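Local coordinates for adenosyl-chloride synthase (Thermotoga maritima, PDB 2ZBV), which binds adenosine and probably cleaves S-adenosyl-L-methionine through attack by a small nucleophile such as chloride or water, at residues A[1-7]-A[61-67]; A[50-55]-A[98-103]; A[66-70]-A[90-94]; A[115-119]-A[130-135]. Residues are numbered along the deposited sequence.

Interaction 1: residues A[1-7]-A[61-67]; sequences MIGFLTD and TVFLVVV. With ADN (adenosine), chain D.
This is a parallel beta pair inside the mixed sheet of an alpha/beta domain. Strands 2-6 and 62-66 run 4.6 Å apart at 15°, in extended conformation. Ile2 pairs with Val62, and the register continues to Thr6 with Val66. Five backbone hydrogen bonds form the ladder: Val62 N to Met1 O (3.2 Å), Gly3 N to Val62 O (2.9 Å), Leu64 N to Gly3 O (2.8 Å), Leu5 N to Leu64 O (2.9 Å) and Val66 N to Leu5 O (2.9 Å). Ile2, Phe4 and Thr6 make their other backbone bonds to Glu30, Ile32, Ile34 and Thr35, in and beside strand 31-33. One face carries Ile2, Phe4, Thr6, Val62, Leu64 and Val66. There Phe4 (chi1 t) lays a ring face against Leu64, with CE1 3.3 Å from Leu64 CD2. On the Leu5, Phe63 and Val65 face, a CB on Gly3 would clash with Phe63 CD1. Thr6 OG1 is bonded to His36 and Trp8 N, and Thr61 OG1 to Pro58 O. Met1 is selenomethionine. Just past the C-terminal end of strand 2-6, Asp7 (chi1 p) binds adenosine. Its OD2 also bonds Phe41 N. Adenosine O3' donates to Asp7 OD1 at 2.8 Å and O2' to Asp7 OD2 at 2.8 Å.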
# COMPACT_ATOMS: atom_id res chain seq x y z
N MSE A 1 14.42 4.05 14.14
CA MSE A 1 13.44 3.50 13.16
C MSE A 1 14.13 3.01 11.88
O MSE A 1 15.27 3.38 11.60
CB MSE A 1 12.38 4.57 12.82
CG MSE A 1 12.93 5.92 12.35
SE MSE A 1 11.58 7.36 12.11
CE MSE A 1 11.37 7.89 13.97
N ILE A 2 13.43 2.18 11.13
CA ILE A 2 13.94 1.65 9.87
C ILE A 2 13.11 2.19 8.70
O ILE A 2 11.90 2.04 8.68
CB ILE A 2 13.87 0.09 9.86
CG1 ILE A 2 14.95 -0.48 10.77
CG2 ILE A 2 14.05 -0.44 8.45
CD1 ILE A 2 14.83 -1.99 10.97
N GLY A 3 13.78 2.84 7.73
CA GLY A 3 13.10 3.37 6.55
C GLY A 3 13.23 2.31 5.48
O GLY A 3 14.34 1.95 5.11
N PHE A 4 12.11 1.83 4.95
CA PHE A 4 12.08 0.72 3.99
C PHE A 4 11.75 1.16 2.55
O PHE A 4 10.67 1.72 2.30
CB PHE A 4 11.06 -0.30 4.52
CG PHE A 4 11.23 -1.72 4.02
CD1 PHE A 4 12.31 -2.09 3.21
CD2 PHE A 4 10.29 -2.69 4.37
CE1 PHE A 4 12.44 -3.42 2.76
CE2 PHE A 4 10.40 -4.01 3.92
CZ PHE A 4 11.48 -4.37 3.11
N LEU A 5 12.66 0.90 1.61
CA LEU A 5 12.48 1.28 0.20
C LEU A 5 12.85 0.12 -0.75
O LEU A 5 13.96 -0.42 -0.67
CB LEU A 5 13.35 2.51 -0.09
CG LEU A 5 13.48 3.11 -1.50
CD1 LEU A 5 12.11 3.47 -2.05
CD2 LEU A 5 14.34 4.37 -1.42
N THR A 6 11.93 -0.26 -1.64
CA THR A 6 12.18 -1.35 -2.60
C THR A 6 11.37 -1.19 -3.89
O THR A 6 10.59 -0.24 -4.03
CB THR A 6 11.77 -2.74 -2.04
OG1 THR A 6 10.35 -2.89 -2.13
CG2 THR A 6 12.20 -2.92 -0.57
N ASP A 7 11.55 -2.14 -4.81
CA ASP A 7 10.82 -2.17 -6.07
C ASP A 7 10.01 -3.47 -6.07
O ASP A 7 9.62 -3.97 -7.12
CB ASP A 7 11.81 -2.16 -7.26
CG ASP A 7 12.74 -3.38 -7.28
OD1 ASP A 7 12.93 -4.01 -6.22
OD2 ASP A 7 13.29 -3.70 -8.36
N THR A 61 18.83 6.84 11.83
CA THR A 61 17.85 6.03 11.13
C THR A 61 18.62 5.04 10.27
O THR A 61 19.66 5.38 9.71
CB THR A 61 16.97 6.88 10.18
OG1 THR A 61 16.24 7.86 10.93
CG2 THR A 61 16.00 5.99 9.42
N VAL A 62 18.12 3.81 10.19
CA VAL A 62 18.72 2.78 9.37
C VAL A 62 17.79 2.58 8.17
O VAL A 62 16.61 2.30 8.33
CB VAL A 62 18.84 1.43 10.12
CG1 VAL A 62 19.32 0.35 9.16
CG2 VAL A 62 19.82 1.56 11.29
N PHE A 63 18.33 2.74 6.96
CA PHE A 63 17.54 2.58 5.75
C PHE A 63 17.79 1.23 5.07
O PHE A 63 18.93 0.85 4.81
CB PHE A 63 17.86 3.71 4.77
CG PHE A 63 17.41 5.07 5.23
CD1 PHE A 63 16.12 5.53 4.95
CD2 PHE A 63 18.27 5.89 5.96
CE1 PHE A 63 15.70 6.79 5.38
CE2 PHE A 63 17.85 7.16 6.40
CZ PHE A 63 16.56 7.61 6.10
N LEU A 64 16.71 0.51 4.81
CA LEU A 64 16.79 -0.79 4.14
C LEU A 64 16.39 -0.50 2.70
O LEU A 64 15.21 -0.30 2.41
CB LEU A 64 15.82 -1.76 4.79
CG LEU A 64 15.65 -3.15 4.17
CD1 LEU A 64 16.99 -3.86 4.00
CD2 LEU A 64 14.73 -3.95 5.09
N VAL A 65 17.37 -0.47 1.80
CA VAL A 65 17.11 -0.13 0.41
C VAL A 65 17.43 -1.30 -0.51
O VAL A 65 18.59 -1.63 -0.73
CB VAL A 65 17.96 1.09 -0.01
CG1 VAL A 65 17.53 1.59 -1.39
CG2 VAL A 65 17.84 2.18 1.04
N VAL A 66 16.38 -1.91 -1.06
CA VAL A 66 16.58 -3.05 -1.92
C VAL A 66 15.92 -3.00 -3.30
O VAL A 66 14.76 -3.39 -3.48
CB VAL A 66 16.12 -4.36 -1.21
CG1 VAL A 66 16.53 -5.58 -2.04
CG2 VAL A 66 16.75 -4.45 0.18
N VAL A 67 16.68 -2.50 -4.26
CA VAL A 67 16.31 -2.44 -5.68
C VAL A 67 17.60 -3.12 -6.13
O VAL A 67 18.64 -2.48 -6.30
CB VAL A 67 16.23 -1.00 -6.21
CG1 VAL A 67 15.85 -1.01 -7.69
CG2 VAL A 67 15.19 -0.23 -5.40
O5' ADN D . 15.90 -9.93 -4.34
C5' ADN D . 15.02 -8.84 -4.63
C4' ADN D . 15.43 -8.18 -5.95
O4' ADN D . 15.34 -9.10 -7.08
C3' ADN D . 14.54 -6.98 -6.32
O3' ADN D . 15.07 -5.77 -5.78
C2' ADN D . 14.52 -7.02 -7.86
O2' ADN D . 15.09 -5.84 -8.43
C1' ADN D . 15.32 -8.27 -8.25
N9 ADN D . 14.65 -8.96 -9.37
C8 ADN D . 13.43 -9.60 -9.32
N7 ADN D . 13.14 -10.10 -10.48
C5 ADN D . 14.13 -9.81 -11.35
C6 ADN D . 14.36 -10.08 -12.73
N6 ADN D . 13.43 -10.80 -13.48
N1 ADN D . 15.50 -9.62 -13.29
C2 ADN D . 16.41 -8.93 -12.59
N3 ADN D . 16.23 -8.66 -11.29
C4 ADN D . 15.12 -9.07 -10.65

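Interaction 2: residues A[50-55]-A[98-103]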
# COMPACT_ATOMS: atom_id res chain seq x y z
N LEU A 50 15.18 7.89 -2.30
CA LEU A 50 15.87 7.63 -1.04
C LEU A 50 16.40 8.92 -0.42
O LEU A 50 16.15 9.21 0.75
CB LEU A 50 17.05 6.68 -1.28
CG LEU A 50 17.95 6.45 -0.07
CD1 LEU A 50 17.18 5.71 1.01
CD2 LEU A 50 19.18 5.63 -0.50
N TYR A 51 17.14 9.69 -1.20
CA TYR A 51 17.67 10.94 -0.67
C TYR A 51 16.57 11.88 -0.18
O TYR A 51 16.59 12.33 0.96
CB TYR A 51 18.50 11.66 -1.74
CG TYR A 51 18.86 13.06 -1.33
CD1 TYR A 51 19.65 13.30 -0.21
CD2 TYR A 51 18.38 14.16 -2.04
CE1 TYR A 51 19.95 14.60 0.20
CE2 TYR A 51 18.67 15.47 -1.64
CZ TYR A 51 19.46 15.68 -0.52
OH TYR A 51 19.73 16.96 -0.12
N ARG A 52 15.59 12.16 -1.03
CA ARG A 52 14.51 13.05 -0.65
C ARG A 52 13.76 12.60 0.60
O ARG A 52 13.46 13.42 1.47
CB ARG A 52 13.57 13.25 -1.84
CG ARG A 52 14.35 13.84 -3.01
CD ARG A 52 13.57 14.06 -4.27
NE ARG A 52 14.50 14.41 -5.33
CZ ARG A 52 14.16 14.97 -6.49
NH1 ARG A 52 12.88 15.24 -6.74
NH2 ARG A 52 15.09 15.23 -7.39
N ALA A 53 13.46 11.32 0.71
CA ALA A 53 12.76 10.84 1.90
C ALA A 53 13.65 10.93 3.14
O ALA A 53 13.16 11.26 4.23
CB ALA A 53 12.30 9.42 1.70
N SER A 54 14.94 10.64 2.98
CA SER A 54 15.89 10.64 4.11
C SER A 54 16.01 12.00 4.79
O SER A 54 16.39 12.08 5.95
CB SER A 54 17.29 10.20 3.65
OG SER A 54 17.90 11.16 2.81
N LEU A 55 15.68 13.06 4.05
CA LEU A 55 15.74 14.40 4.59
C LEU A 55 14.77 14.58 5.76
O LEU A 55 14.97 15.44 6.62
CB LEU A 55 15.40 15.42 3.50
CG LEU A 55 16.46 15.70 2.43
CD1 LEU A 55 15.84 16.53 1.32
CD2 LEU A 55 17.65 16.44 3.06
N VAL A 98 23.03 9.22 -4.59
CA VAL A 98 22.61 10.55 -4.17
C VAL A 98 22.87 10.87 -2.70
O VAL A 98 23.41 11.93 -2.39
CB VAL A 98 21.11 10.80 -4.51
CG1 VAL A 98 20.76 12.27 -4.29
CG2 VAL A 98 20.82 10.40 -5.96
N VAL A 99 22.52 9.97 -1.78
CA VAL A 99 22.78 10.26 -0.37
C VAL A 99 24.29 10.39 -0.12
O VAL A 99 24.72 11.25 0.66
CB VAL A 99 22.23 9.16 0.57
CG1 VAL A 99 20.71 9.25 0.64
CG2 VAL A 99 22.68 7.78 0.10
N ALA A 100 25.08 9.55 -0.79
CA ALA A 100 26.53 9.60 -0.67
C ALA A 100 27.06 10.96 -1.11
O ALA A 100 27.91 11.55 -0.46
CB ALA A 100 27.17 8.51 -1.52
N GLU A 101 26.55 11.44 -2.24
CA GLU A 101 26.97 12.72 -2.80
C GLU A 101 26.49 13.92 -2.00
O GLU A 101 27.22 14.89 -1.82
CB GLU A 101 26.49 12.82 -4.25
CG GLU A 101 26.71 14.18 -4.91
CD GLU A 101 28.18 14.51 -5.11
OE1 GLU A 101 28.48 15.62 -5.62
OE2 GLU A 101 29.04 13.67 -4.78
N GLU A 102 25.25 13.86 -1.52
CA GLU A 102 24.67 14.96 -0.77
C GLU A 102 25.09 15.06 0.70
O GLU A 102 25.26 16.16 1.23
CB GLU A 102 23.14 14.89 -0.83
CG GLU A 102 22.56 15.00 -2.23
CD GLU A 102 22.87 16.33 -2.89
OE1 GLU A 102 22.77 17.38 -2.21
OE2 GLU A 102 23.19 16.34 -4.10
N TYR A 103 25.24 13.91 1.35
CA TYR A 103 25.60 13.92 2.77
C TYR A 103 27.08 13.66 3.04
O TYR A 103 27.57 13.97 4.13
CB TYR A 103 24.79 12.86 3.53
CG TYR A 103 23.29 13.00 3.49
CD1 TYR A 103 22.67 14.25 3.66
CD2 TYR A 103 22.47 11.88 3.37
CE1 TYR A 103 21.28 14.36 3.71
CE2 TYR A 103 21.08 11.98 3.42
CZ TYR A 103 20.49 13.22 3.60
OH TYR A 103 19.12 13.30 3.72
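Polar contact between the two helices centres on one pair of hydroxyls. Tyr103 OH and Ser54 OG lie 2.6 Å apart and are hydrogen-bonded. Ser54 OG also donates to its own helix, at Tyr51 O (2.6 Å), so the serine joins the end of Tyr103 to the backbone of helix 43-54.

The aromatic contacts belong mainly to Tyr51, which has the most surface covered here. With chi1 t, its side chain sits as a knob in a hole of Val98, Val99, Glu102 and Tyr103. Glu102 CG sits over the ring face in a CH-pi contact, 3.7 Å from the centroid. The Tyr51 and Tyr103 rings meet obliquely, with centroids 5.4 Å apart and planes at 57°.

These are two neighbouring helices of the alpha/beta domain. The axes of helix segments 50-54 and 98-103 approach to 9.5 Å at 53°. Leu50 and Ser54 also touch Phe63 of strand 62-66, so helix 43-54 packs on the sheet too.

The apolar contacts lie nearer the start of both segments. Val98 CG1 is 3.5 Å from Tyr51 CB. Val99 CG1 reaches Tyr51 CA at 3.7 Å and Leu50 CG at 4.0 Å. At the other end Leu55 CD2 lies at the edge of the Tyr103 ring, 4.2 Å from Tyr103 CE1. The CA-to-CB bond of Arg52 points away from this interface; its guanidinium makes a cation-pi contact with Phe237.

Interaction 3: residues A[66-70]-A[90-94]. With ADN (adenosine), chain D.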
# COMPACT_ATOMS: atom_id res chain seq x y z
N VAL A 66 16.38 -1.91 -1.06
CA VAL A 66 16.58 -3.05 -1.92
C VAL A 66 15.92 -3.00 -3.30
O VAL A 66 14.76 -3.39 -3.48
CB VAL A 66 16.12 -4.36 -1.21
CG1 VAL A 66 16.53 -5.58 -2.04
CG2 VAL A 66 16.75 -4.45 0.18
N VAL A 67 16.68 -2.50 -4.26
CA VAL A 67 16.31 -2.44 -5.68
C VAL A 67 17.60 -3.12 -6.13
O VAL A 67 18.64 -2.48 -6.30
CB VAL A 67 16.23 -1.00 -6.21
CG1 VAL A 67 15.85 -1.01 -7.69
CG2 VAL A 67 15.19 -0.23 -5.40
N ASP A 68 17.51 -4.43 -6.29
CA ASP A 68 18.69 -5.24 -6.54
C ASP A 68 18.62 -6.23 -7.71
O ASP A 68 18.54 -7.44 -7.50
CB ASP A 68 18.95 -5.95 -5.20
CG ASP A 68 20.25 -6.69 -5.14
OD1 ASP A 68 21.17 -6.39 -5.93
OD2 ASP A 68 20.34 -7.57 -4.25
N TYR A 69 18.68 -5.73 -8.93
CA TYR A 69 18.61 -6.61 -10.11
C TYR A 69 19.79 -7.57 -10.18
O TYR A 69 19.70 -8.63 -10.81
CB TYR A 69 18.55 -5.77 -11.39
CG TYR A 69 19.74 -4.86 -11.57
CD1 TYR A 69 20.91 -5.31 -12.19
CD2 TYR A 69 19.72 -3.55 -11.09
CE1 TYR A 69 22.03 -4.48 -12.32
CE2 TYR A 69 20.83 -2.72 -11.21
CZ TYR A 69 21.98 -3.19 -11.82
OH TYR A 69 23.08 -2.36 -11.92
N GLY A 70 20.90 -7.21 -9.53
CA GLY A 70 22.08 -8.06 -9.56
C GLY A 70 22.16 -9.01 -8.39
O GLY A 70 23.22 -9.56 -8.07
N ALA A 90 22.25 -1.72 1.71
CA ALA A 90 21.87 -1.89 0.32
C ALA A 90 22.91 -2.58 -0.56
O ALA A 90 24.05 -2.81 -0.16
CB ALA A 90 21.53 -0.53 -0.27
N PRO A 91 22.51 -2.93 -1.80
CA PRO A 91 23.45 -3.57 -2.71
C PRO A 91 24.36 -2.48 -3.26
O PRO A 91 23.95 -1.32 -3.36
CB PRO A 91 22.55 -4.17 -3.78
CG PRO A 91 21.39 -3.21 -3.82
CD PRO A 91 21.14 -2.99 -2.34
N ASP A 92 25.59 -2.84 -3.60
CA ASP A 92 26.55 -1.89 -4.15
C ASP A 92 26.30 -1.72 -5.66
O ASP A 92 27.15 -2.08 -6.47
CB ASP A 92 27.98 -2.39 -3.89
CG ASP A 92 29.04 -1.45 -4.43
OD1 ASP A 92 28.88 -0.22 -4.31
OD2 ASP A 92 30.04 -1.95 -4.99
N ASN A 93 25.14 -1.17 -6.02
CA ASN A 93 24.80 -0.98 -7.43
C ASN A 93 24.54 0.47 -7.82
O ASN A 93 24.02 0.73 -8.90
CB ASN A 93 23.58 -1.83 -7.80
CG ASN A 93 22.35 -1.44 -7.00
OD1 ASN A 93 22.34 -0.41 -6.31
ND2 ASN A 93 21.30 -2.25 -7.10
N GLY A 94 24.87 1.40 -6.94
CA GLY A 94 24.66 2.80 -7.25
C GLY A 94 23.40 3.42 -6.66
O GLY A 94 23.20 4.63 -6.77
O5' ADN D . 15.90 -9.93 -4.34
C5' ADN D . 15.02 -8.84 -4.63
C4' ADN D . 15.43 -8.18 -5.95
O4' ADN D . 15.34 -9.10 -7.08
C3' ADN D . 14.54 -6.98 -6.32
O3' ADN D . 15.07 -5.77 -5.78
C2' ADN D . 14.52 -7.02 -7.86
O2' ADN D . 15.09 -5.84 -8.43
C1' ADN D . 15.32 -8.27 -8.25
N9 ADN D . 14.65 -8.96 -9.37
C8 ADN D . 13.43 -9.60 -9.32
N7 ADN D . 13.14 -10.10 -10.48
C5 ADN D . 14.13 -9.81 -11.35
C6 ADN D . 14.36 -10.08 -12.73
N6 ADN D . 13.43 -10.80 -13.48
N1 ADN D . 15.50 -9.62 -13.29
C2 ADN D . 16.41 -8.93 -12.59
N3 ADN D . 16.23 -8.66 -11.29
C4 ADN D . 15.12 -9.07 -10.65
O HOH W 1 21.73 -4.93 -7.88
O HOH W 2 23.00 0.17 -11.28
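Segment 66-70 leaves strand 62-66 still extended through Asp68, then turns at Tyr69 and Gly70. Segment 90-94 comes off strand 87-91, and Asp92 centres an inverse gamma turn. Gly94 has positive phi, where a CB would jam against the preceding carbonyl. Asp68 CA lies 6.3 Å from Pro91 CA.

Asn93 ND2 makes the direct hydrogen bond, to Val67 O at 2.8 Å. ND2 also donates to a water (2.8 Å) that bonds Asp68 OD1 (2.5 Å) and Gly70 N (2.9 Å). A second water joins Tyr69 OH and Asn93 O (2.6 Å each). Pro91 CB packs 3.4 Å from Asp68 OD1; Asp68 OD2 forms a salt bridge with Arg75. Asp68 N donates to adenosine O3' at 2.8 Å. Val66 to Tyr69 line the adenosine pocket, linked to segment 90-94 by Asn93 and the first water.

The site lies at the C-terminal ends of parallel strands 62-66 and 87-91. Phe132 of helix 127-140 covers Val66, Asp68 and Pro91; Val43 of helix 43-54 touches Val67, Tyr69 and Asn93.

Interaction 4: residues A[115-119]-A[130-135]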
# COMPACT_ATOMS: atom_id res chain seq x y z
N GLU A 115 26.79 -14.32 10.55
CA GLU A 115 26.00 -14.53 11.76
C GLU A 115 24.80 -13.58 11.86
O GLU A 115 23.90 -13.77 12.69
CB GLU A 115 26.89 -14.39 13.00
CG GLU A 115 28.00 -15.42 13.06
CD GLU A 115 27.47 -16.84 13.00
OE1 GLU A 115 26.71 -17.23 13.91
OE2 GLU A 115 27.80 -17.56 12.03
N LEU A 116 24.79 -12.56 11.02
CA LEU A 116 23.71 -11.58 11.01
C LEU A 116 22.58 -11.98 10.06
O LEU A 116 21.49 -11.39 10.09
CB LEU A 116 24.27 -10.22 10.60
CG LEU A 116 25.43 -9.70 11.46
CD1 LEU A 116 25.97 -8.40 10.86
CD2 LEU A 116 24.96 -9.49 12.89
N PHE A 117 22.83 -12.99 9.23
CA PHE A 117 21.85 -13.45 8.25
C PHE A 117 20.64 -14.12 8.86
O PHE A 117 20.68 -14.61 9.99
CB PHE A 117 22.51 -14.41 7.25
CG PHE A 117 23.63 -13.80 6.44
CD1 PHE A 117 23.99 -12.46 6.62
CD2 PHE A 117 24.31 -14.55 5.49
CE1 PHE A 117 25.01 -11.89 5.86
CE2 PHE A 117 25.32 -13.99 4.73
CZ PHE A 117 25.68 -12.65 4.91
N TYR A 118 19.55 -14.16 8.10
CA TYR A 118 18.30 -14.79 8.52
C TYR A 118 18.45 -16.30 8.33
O TYR A 118 17.89 -17.09 9.08
CB TYR A 118 17.13 -14.23 7.70
CG TYR A 118 15.86 -15.05 7.68
CD1 TYR A 118 15.20 -15.40 8.86
CD2 TYR A 118 15.29 -15.44 6.46
CE1 TYR A 118 13.99 -16.13 8.82
CE2 TYR A 118 14.10 -16.16 6.41
CZ TYR A 118 13.45 -16.50 7.59
OH TYR A 118 12.27 -17.20 7.53
N LYS A 119 19.23 -16.69 7.32
CA LYS A 119 19.47 -18.10 7.06
C LYS A 119 20.93 -18.39 6.77
O LYS A 119 21.64 -17.55 6.21
CB LYS A 119 18.60 -18.59 5.90
CG LYS A 119 17.13 -18.67 6.26
CD LYS A 119 16.33 -19.54 5.30
CE LYS A 119 16.23 -18.93 3.92
NZ LYS A 119 15.18 -19.66 3.15
N ASP A 130 16.95 -12.47 3.26
CA ASP A 130 17.97 -13.27 3.93
C ASP A 130 19.22 -12.58 4.43
O ASP A 130 19.89 -13.10 5.33
CB ASP A 130 18.38 -14.43 3.02
CG ASP A 130 17.20 -15.28 2.60
OD1 ASP A 130 16.22 -15.35 3.37
OD2 ASP A 130 17.25 -15.89 1.50
N ILE A 131 19.53 -11.42 3.87
CA ILE A 131 20.74 -10.70 4.26
C ILE A 131 20.52 -9.23 4.65
O ILE A 131 20.92 -8.81 5.73
CB ILE A 131 21.78 -10.74 3.12
CG1 ILE A 131 22.12 -12.19 2.77
CG2 ILE A 131 23.03 -9.96 3.55
CD1 ILE A 131 23.16 -12.34 1.64
N PHE A 132 19.88 -8.47 3.77
CA PHE A 132 19.66 -7.04 4.03
C PHE A 132 18.73 -6.72 5.19
O PHE A 132 19.08 -5.93 6.06
CB PHE A 132 19.15 -6.35 2.76
CG PHE A 132 20.14 -6.33 1.64
CD1 PHE A 132 21.41 -5.78 1.83
CD2 PHE A 132 19.81 -6.85 0.39
CE1 PHE A 132 22.34 -5.76 0.79
CE2 PHE A 132 20.73 -6.83 -0.66
CZ PHE A 132 22.00 -6.29 -0.46
N ALA A 133 17.54 -7.32 5.19
CA ALA A 133 16.58 -7.04 6.25
C ALA A 133 17.12 -7.38 7.63
O ALA A 133 17.10 -6.54 8.53
CB ALA A 133 15.26 -7.79 5.99
N PRO A 134 17.63 -8.61 7.83
CA PRO A 134 18.15 -8.92 9.16
C PRO A 134 19.31 -8.02 9.59
O PRO A 134 19.42 -7.66 10.76
CB PRO A 134 18.53 -10.40 9.05
CG PRO A 134 18.78 -10.60 7.57
CD PRO A 134 17.67 -9.79 6.95
N VAL A 135 20.17 -7.66 8.64
CA VAL A 135 21.29 -6.78 8.96
C VAL A 135 20.76 -5.42 9.42
O VAL A 135 21.23 -4.87 10.43
CB VAL A 135 22.22 -6.61 7.74
CG1 VAL A 135 23.14 -5.41 7.93
CG2 VAL A 135 23.05 -7.88 7.56
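Asp130 gives the most surface to this contact. Its carbonyl O accepts Tyr118 N at 3.0 Å and a nearly straight angle of 170°. The usual helical donor for this oxygen would be the N of residue 134, but that residue is proline and has no hydrogen to give. The helix is kinked there, and the loop supplies the donor instead. The Asp130 carboxylate lies at the edge of the Tyr118 ring, with OD1 3.2 Å from Tyr118 CD2, and its OD2 is bonded to Ser123 OG. Lys119 NZ is 4.4 Å from Asp130 OD1, too far for a salt bridge.

Phe117 is next. Its ring takes Ile131 over one face in a CH-pi contact, with Ile131 CG1 4.0 Å from the centroid. Phe117 CE1 is 3.6 Å from Ile131 CG2.

Leu116 packs one turn further along the helix. Its O is 3.3 Å from Pro134 CB, and its CB is 4.0 Å from Val135 CG2. Tyr118 CB adds a 4.0 Å contact to Pro134 CG, while Tyr118 OH bonds Asp56 of a neighbouring subunit.

The arrangement is a loop docked on a proline-kinked helix, here helix 127-140 of the alpha/beta domain, whose other side packs against the sheet through Phe132.

How the interactions relate
All four contacts lie in the alpha/beta domain. Interactions 1 and 3 share Val66 and Val67 and touch adenosine. Asp7 and Asp68 N meet its ribose from two neighbouring loops. Thr125 O of the same chain and Val242, Leu244 and Asn182 of a neighbouring subunit also bond adenosine. Interaction 2 covers one face of the strand pair: Leu50 CB is 3.6 Å from Leu5 CD2. Interaction 4 lies on the other face, with Phe132 CB 3.5 Å from Leu64 CD1. Phe132 also reaches interaction 3, with CE2 3.7 Å from Asp68 OD2. Interactions 2 and 4 do not touch (centres about 24 Å apart). Between nearest atoms, Leu50's side chain is about 13 Å from adenosine, Asp130's about 8 Å.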